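PDB 6R2M: glycoside transferase from Listeria monocytogenes, which probably hydrolyses glycosidic bonds of exopolysaccharide outside the cell, and may have transferase activity. Local coordinates for residues 23-26 against 27-31; 127-130 against 131-135. All coordinates share one frame; numbering follows the deposited sequence.

Contact 1 of 2, residues 23-26 against 27-31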
ATOM      1  N   GLN A  23      11.059  -4.789  14.411  1.00  7.17           N
ATOM      2  CA  GLN A  23      11.981  -5.712  13.749  1.00  8.40           C
ATOM      3  C   GLN A  23      12.088  -7.023  14.518  1.00 10.04           C
ATOM      4  O   GLN A  23      12.033  -8.109  13.929  1.00 10.71           O
ATOM      5  CB  GLN A  23      13.362  -5.061  13.600  1.00 10.72           C
ATOM      6  CG  GLN A  23      13.361  -3.792  12.745  1.00  9.35           C
ATOM      7  CD  GLN A  23      13.257  -2.518  13.584  1.00  8.12           C
ATOM      8  OE1 GLN A  23      12.294  -2.324  14.325  1.00  9.44           O
ATOM      9  NE2 GLN A  23      14.251  -1.650  13.465  1.00  8.63           N
ATOM     10  N   THR A  24      12.242  -6.935  15.843  1.00 10.05           N
ATOM     11  CA  THR A  24      12.313  -8.129  16.679  1.00  8.79           C
ATOM     12  C   THR A  24      11.026  -8.931  16.591  1.00  9.19           C
ATOM     13  O   THR A  24      11.063 -10.156  16.440  1.00  9.34           O
ATOM     14  CB  THR A  24      12.599  -7.726  18.122  1.00  8.43           C
ATOM     15  OG1 THR A  24      13.892  -7.107  18.177  1.00 13.61           O
ATOM     16  CG2 THR A  24      12.594  -8.942  19.055  1.00 13.16           C
ATOM     17  N   TYR A  25       9.882  -8.243  16.619  1.00  9.11           N
ATOM     18  CA  TYR A  25       8.592  -8.922  16.556  1.00 11.08           C
ATOM     19  C   TYR A  25       8.379  -9.579  15.197  1.00  9.27           C
ATOM     20  O   TYR A  25       7.861 -10.699  15.113  1.00  9.70           O
ATOM     21  CB  TYR A  25       7.481  -7.924  16.855  1.00  9.19           C
ATOM     22  CG  TYR A  25       6.125  -8.550  16.944  1.00  9.95           C
ATOM     23  CD1 TYR A  25       5.672  -9.075  18.146  1.00 11.79           C
ATOM     24  CD2 TYR A  25       5.297  -8.637  15.833  1.00  9.11           C
ATOM     25  CE1 TYR A  25       4.430  -9.661  18.243  1.00 12.83           C
ATOM     26  CE2 TYR A  25       4.033  -9.222  15.919  1.00  9.87           C
ATOM     27  CZ  TYR A  25       3.614  -9.723  17.144  1.00 11.13           C
ATOM     28  OH  TYR A  25       2.378 -10.321  17.280  1.00 12.50           O
ATOM     29  N   VAL A  26       8.801  -8.914  14.120  1.00  9.33           N
ATOM     30  CA  VAL A  26       8.653  -9.505  12.795  1.00  9.63           C
ATOM     31  C   VAL A  26       9.537 -10.738  12.655  1.00  9.97           C
ATOM     32  O   VAL A  26       9.111 -11.768  12.119  1.00  7.98           O
ATOM     33  CB  VAL A  26       8.961  -8.449  11.723  1.00  7.60           C
ATOM     34  CG1 VAL A  26       9.145  -9.119  10.346  1.00  8.83           C
ATOM     35  CG2 VAL A  26       7.824  -7.417  11.692  1.00  7.21           C
ATOM     36  N   LYS A  27      10.785 -10.646  13.127  1.00  8.95           N
ATOM     37  CA  LYS A  27      11.677 -11.799  13.106  1.00  8.01           C
ATOM     38  C   LYS A  27      11.073 -12.980  13.860  1.00  8.21           C
ATOM     39  O   LYS A  27      11.186 -14.128  13.422  1.00 12.62           O
ATOM     40  CB  LYS A  27      13.036 -11.411  13.693  1.00  9.07           C
ATOM     41  CG  LYS A  27      13.834 -10.478  12.769  1.00 15.46           C
ATOM     42  CD  LYS A  27      15.128  -9.976  13.401  1.00 18.85           C
ATOM     43  CE  LYS A  27      15.828  -8.945  12.499  1.00 17.24           C
ATOM     44  NZ  LYS A  27      16.807  -8.144  13.270  1.00 28.59           N
ATOM     45  N   GLU A  28      10.410 -12.711  14.982  1.00  8.93           N
ATOM     46  CA  GLU A  28       9.910 -13.797  15.822  1.00 13.13           C
ATOM     47  C   GLU A  28       8.571 -14.352  15.344  1.00 12.27           C
ATOM     48  O   GLU A  28       8.263 -15.521  15.609  1.00 15.94           O
ATOM     49  CB  GLU A  28       9.798 -13.314  17.272  1.00 14.67           C
ATOM     50  CG  GLU A  28       9.095 -14.275  18.226  1.00 24.24           C
ATOM     51  CD  GLU A  28       9.969 -15.445  18.635  1.00 28.16           C
ATOM     52  OE1 GLU A  28       9.417 -16.483  19.071  1.00 36.52           O
ATOM     53  OE2 GLU A  28      11.209 -15.326  18.529  1.00 41.39           O
ATOM     54  N   ASN A  29       7.760 -13.560  14.649  1.00 11.13           N
ATOM     55  CA  ASN A  29       6.383 -13.974  14.413  1.00  8.09           C
ATOM     56  C   ASN A  29       5.954 -14.015  12.962  1.00 11.09           C
ATOM     57  O   ASN A  29       5.028 -14.759  12.642  1.00 12.21           O
ATOM     58  CB  ASN A  29       5.416 -13.057  15.160  1.00  9.78           C
ATOM     59  CG  ASN A  29       5.555 -13.191  16.656  1.00 14.21           C
ATOM     60  OD1 ASN A  29       5.099 -14.174  17.239  1.00 15.24           O
ATOM     61  ND2 ASN A  29       6.205 -12.214  17.290  1.00 12.63           N
ATOM     62  N   TYR A  30       6.561 -13.222  12.088  1.00  9.63           N
ATOM     63  CA  TYR A  30       6.116 -13.150  10.705  1.00  8.05           C
ATOM     64  C   TYR A  30       7.196 -13.591   9.729  1.00 10.81           C
ATOM     65  O   TYR A  30       7.102 -13.278   8.541  1.00 12.21           O
ATOM     66  CB  TYR A  30       5.673 -11.728  10.359  1.00  7.81           C
ATOM     67  CG  TYR A  30       4.315 -11.329  10.894  1.00  6.07           C
ATOM     68  CD1 TYR A  30       3.142 -11.873  10.372  1.00  6.89           C
ATOM     69  CD2 TYR A  30       4.203 -10.363  11.891  1.00  7.67           C
ATOM     70  CE1 TYR A  30       1.898 -11.483  10.855  1.00  7.03           C
ATOM     71  CE2 TYR A  30       2.964  -9.959  12.375  1.00  9.18           C
ATOM     72  CZ  TYR A  30       1.820 -10.525  11.860  1.00  6.74           C
ATOM     73  OH  TYR A  30       0.604 -10.115  12.351  1.00  9.72           O
ATOM     74  N   THR A  31       8.230 -14.291  10.187  1.00 10.08           N
ATOM     75  CA  THR A  31       9.320 -14.685   9.304  1.00  8.23           C
ATOM     76  C   THR A  31       9.390 -16.198   9.191  1.00 11.73           C
ATOM     77  O   THR A  31       9.485 -16.902  10.202  1.00 13.92           O
ATOM     78  CB  THR A  31      10.655 -14.121   9.801  1.00  9.00           C
ATOM     79  OG1 THR A  31      10.545 -12.703   9.936  1.00 10.41           O
ATOM     80  CG2 THR A  31      11.738 -14.386   8.793  1.00 11.16           C
TER
HETATM   81  O   HOH W   1       0.672  -9.796  15.316  1.00  9.92           O
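With CG trans to the backbone N (chi1 -174°), the Tyr25 ring swings forward along helix 21-29 until it lies beside Asn29, whose own CG is trans to its carbonyl carbon (chi1 -66°) and turns the amide back toward it. Asn29 ND2 sits over one face of the ring, offset toward the rim and 3.3 Å from Tyr25 CE1, with ring and amide planes 37° apart. The same nitrogen donates to Tyr25 O at 3.1 Å, on a lone pair in the carbonyl plane; Asn29 OD1 meets Lys41 NZ, so both ends of the amide are held. Tyr25 CE2 touches Tyr30 CE2 (3.8 Å), and a water in the plane of the Tyr25 ring, 2.7 Å from Tyr25 OH, donates to Tyr30 OH, which is also hydrogen-bonded to Thr299 O. This is the C-terminal end of helix 21-29, where Tyr30 is the first residue to leave helical geometry. There Val26 O is gripped twice, from opposite faces of its plane: Tyr30 N reaches it at 2.9 Å, and the hydroxyl Thr31 OG1 donates from above the carbonyl plane at 2.8 Å. Val26 CG1 also packs at 4.3 Å from Tyr30 CB, while Phe301 and Tyr304 of helix 301-312 meet the Val26 side chain.

Contact 2 of 2, residues 127-130 against 131-135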
ATOM      1  N   ASP A 127      15.168   3.014 -10.247  1.00  6.63           N
ATOM      2  CA  ASP A 127      15.031   3.513 -11.620  1.00  7.44           C
ATOM      3  C   ASP A 127      14.784   2.360 -12.582  1.00  9.40           C
ATOM      4  O   ASP A 127      13.916   2.436 -13.466  1.00  9.07           O
ATOM      5  CB  ASP A 127      16.300   4.258 -12.072  1.00  7.73           C
ATOM      6  CG  ASP A 127      16.467   5.660 -11.475  1.00 11.10           C
ATOM      7  OD1 ASP A 127      15.542   6.225 -10.871  1.00  8.98           O
ATOM      8  OD2 ASP A 127      17.586   6.217 -11.651  1.00  9.46           O
ATOM      9  N   LYS A 128      15.573   1.295 -12.436  1.00  8.93           N
ATOM     10  CA  LYS A 128      15.539   0.185 -13.385  1.00  8.38           C
ATOM     11  C   LYS A 128      14.229  -0.570 -13.262  1.00 10.22           C
ATOM     12  O   LYS A 128      13.578  -0.880 -14.269  1.00 12.46           O
ATOM     13  CB  LYS A 128      16.723  -0.764 -13.149  1.00 11.98           C
ATOM     14  CG  LYS A 128      18.102  -0.145 -13.249  1.00 30.10           C
ATOM     15  CD  LYS A 128      18.101   1.133 -14.051  1.00 31.35           C
ATOM     16  CE  LYS A 128      19.372   1.919 -13.833  1.00 21.18           C
ATOM     17  NZ  LYS A 128      19.264   2.958 -12.851  1.00 17.22           N
ATOM     18  N   ILE A 129      13.819  -0.860 -12.026  1.00  6.54           N
ATOM     19  CA  ILE A 129      12.572  -1.588 -11.813  1.00  8.33           C
ATOM     20  C   ILE A 129      11.389  -0.757 -12.291  1.00 10.81           C
ATOM     21  O   ILE A 129      10.515  -1.244 -13.018  1.00  8.20           O
ATOM     22  CB  ILE A 129      12.424  -1.976 -10.332  1.00  7.77           C
ATOM     23  CG1 ILE A 129      13.461  -3.026  -9.952  1.00 11.65           C
ATOM     24  CG2 ILE A 129      11.028  -2.533 -10.050  1.00  9.04           C
ATOM     25  CD1 ILE A 129      13.600  -3.199  -8.450  1.00 12.09           C
ATOM     26  N   LEU A 130      11.339   0.513 -11.886  1.00  8.02           N
ATOM     27  CA  LEU A 130      10.145   1.311 -12.148  1.00  7.64           C
ATOM     28  C   LEU A 130      10.006   1.633 -13.631  1.00  9.17           C
ATOM     29  O   LEU A 130       8.889   1.667 -14.162  1.00  9.70           O
ATOM     30  CB  LEU A 130      10.173   2.584 -11.297  1.00  8.61           C
ATOM     31  CG  LEU A 130       8.933   3.476 -11.297  1.00 11.87           C
ATOM     32  CD1 LEU A 130       7.714   2.673 -10.938  1.00 11.76           C
ATOM     33  CD2 LEU A 130       9.133   4.627 -10.336  1.00 13.93           C
ATOM     34  N   ALA A 131      11.127   1.863 -14.319  1.00  8.14           N
ATOM     35  CA  ALA A 131      11.051   2.057 -15.762  1.00  9.47           C
ATOM     36  C   ALA A 131      10.486   0.822 -16.440  1.00 10.55           C
ATOM     37  O   ALA A 131       9.655   0.921 -17.358  1.00 10.34           O
ATOM     38  CB  ALA A 131      12.435   2.411 -16.314  1.00 11.27           C
ATOM     39  N   ASN A 132      10.890  -0.356 -15.971  1.00  8.52           N
ATOM     40  CA  ASN A 132      10.354  -1.598 -16.516  1.00  7.57           C
ATOM     41  C   ASN A 132       8.863  -1.741 -16.223  1.00 10.14           C
ATOM     42  O   ASN A 132       8.101  -2.201 -17.081  1.00 10.77           O
ATOM     43  CB  ASN A 132      11.151  -2.769 -15.946  1.00  9.76           C
ATOM     44  CG  ASN A 132      10.877  -4.054 -16.652  1.00 13.56           C
ATOM     45  OD1 ASN A 132      11.221  -4.217 -17.819  1.00 15.83           O
ATOM     46  ND2 ASN A 132      10.263  -4.998 -15.940  1.00 13.58           N
ATOM     47  N   THR A 133       8.423  -1.362 -15.018  1.00  6.99           N
ATOM     48  CA  THR A 133       7.000  -1.418 -14.699  1.00  9.16           C
ATOM     49  C   THR A 133       6.187  -0.498 -15.603  1.00  6.29           C
ATOM     50  O   THR A 133       5.121  -0.873 -16.107  1.00  9.85           O
ATOM     51  CB  THR A 133       6.785  -1.040 -13.236  1.00  8.97           C
ATOM     52  OG1 THR A 133       7.379  -2.032 -12.396  1.00 10.61           O
ATOM     53  CG2 THR A 133       5.293  -0.920 -12.931  1.00 11.34           C
ATOM     54  N   LYS A 134       6.666   0.729 -15.794  1.00  6.93           N
ATOM     55  CA  LYS A 134       5.983   1.670 -16.678  1.00  9.22           C
ATOM     56  C   LYS A 134       5.908   1.144 -18.106  1.00 11.06           C
ATOM     57  O   LYS A 134       4.898   1.340 -18.798  1.00 11.88           O
ATOM     58  CB  LYS A 134       6.700   3.016 -16.639  1.00  9.61           C
ATOM     59  CG  LYS A 134       6.197   4.038 -17.655  1.00 12.67           C
ATOM     60  CD  LYS A 134       7.021   5.316 -17.552  1.00 15.30           C
ATOM     61  CE  LYS A 134       6.886   6.204 -18.771  1.00 18.57           C
ATOM     62  NZ  LYS A 134       7.788   7.376 -18.618  1.00 12.05           N
ATOM     63  N   LYS A 135       6.968   0.470 -18.559  1.00 10.29           N
ATOM     64  CA  LYS A 135       7.036   0.024 -19.950  1.00 10.21           C
ATOM     65  C   LYS A 135       6.062  -1.121 -20.228  1.00 11.61           C
ATOM     66  O   LYS A 135       5.345  -1.106 -21.239  1.00 13.46           O
ATOM     67  CB  LYS A 135       8.471  -0.378 -20.297  1.00 10.35           C
ATOM     68  CG  LYS A 135       8.642  -0.956 -21.707  1.00 11.40           C
ATOM     69  CD  LYS A 135      10.112  -1.171 -22.019  1.00 15.54           C
ATOM     70  CE  LYS A 135      10.285  -1.750 -23.414  1.00 22.96           C
ATOM     71  NZ  LYS A 135      11.706  -2.078 -23.685  1.00 27.83           N
TER
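Thr133 folds its hydroxyl back against the preceding turn of helix 120-136, bringing OG1 to 3.3 Å from Ile129 O, while its CB lies 3.6 Å from Leu130 O. The torsion responsible sets OG1 trans to the carbonyl carbon and beside the backbone N (chi1 -66°). The polar partner of this hydroxyl is Asp103 OD2, so the threonine links two helices as well as lying against its own. Next to it, Leu130 has CG trans to the backbone N and beside the carbonyl carbon (chi1 -173°), with CD1 leaning toward Thr133 CB at 4.5 Å, a loose approach. The leucine is instead packed against Phe104 and Thr107 of helix 100-116 and against Ile171. Ile129 also faces Thr107 and meets Ile87, so that Ile129, Leu130 and Thr133 make up the buried side of this segment. Lys134, extended beyond CG, lies on Tyr173 and delivers NZ to Ile171 O and Asn172 O, tying the helix to the segment that follows helix 165-170. The solvent side is different in character, formed by Ala131 and Lys128 with Asp127 at its margin. Ala131 CB lies close to Asp127 O, at 3.2 Å, although the residue is exposed. Lys128 NZ bonds to Lys124 O and, within 127-130, makes a long salt bridge to its neighbour's Asp127 OD2 at 3.9 Å, whereas Asp127 OD1 is taken by Tyr111 OH. Beneath the side chains the backbone bonds follow one i to i+4 rule, from Ala131 N to Lys134 N, the last reaching Leu130 O at 2.9 Å and 169°. Such regular bonding, with one apolar face turned to a neighbouring helix and a polar face outward, is typical of an amphipathic alpha-helix.

Overall arrangement
The two contacts come in series along the chain: contact 1 covers most of helix 21-29 and the turn after it, and contact 2 lies in the later half of helix 120-136. Their centres are about 31 Å apart and their nearest atoms about 20 Å, so they do not touch. Each lies about one radius of gyration from the centre of the chain, 20 Å and 18 Å respectively, and each is partly buried. Contact 1 packs on helices 50-62 and 301-312, bringing the first helix against the last; contact 2 packs on helix 100-116 and on loops. They therefore mark separate regions of one largely helical monomer, each fastened locally to its own neighbours.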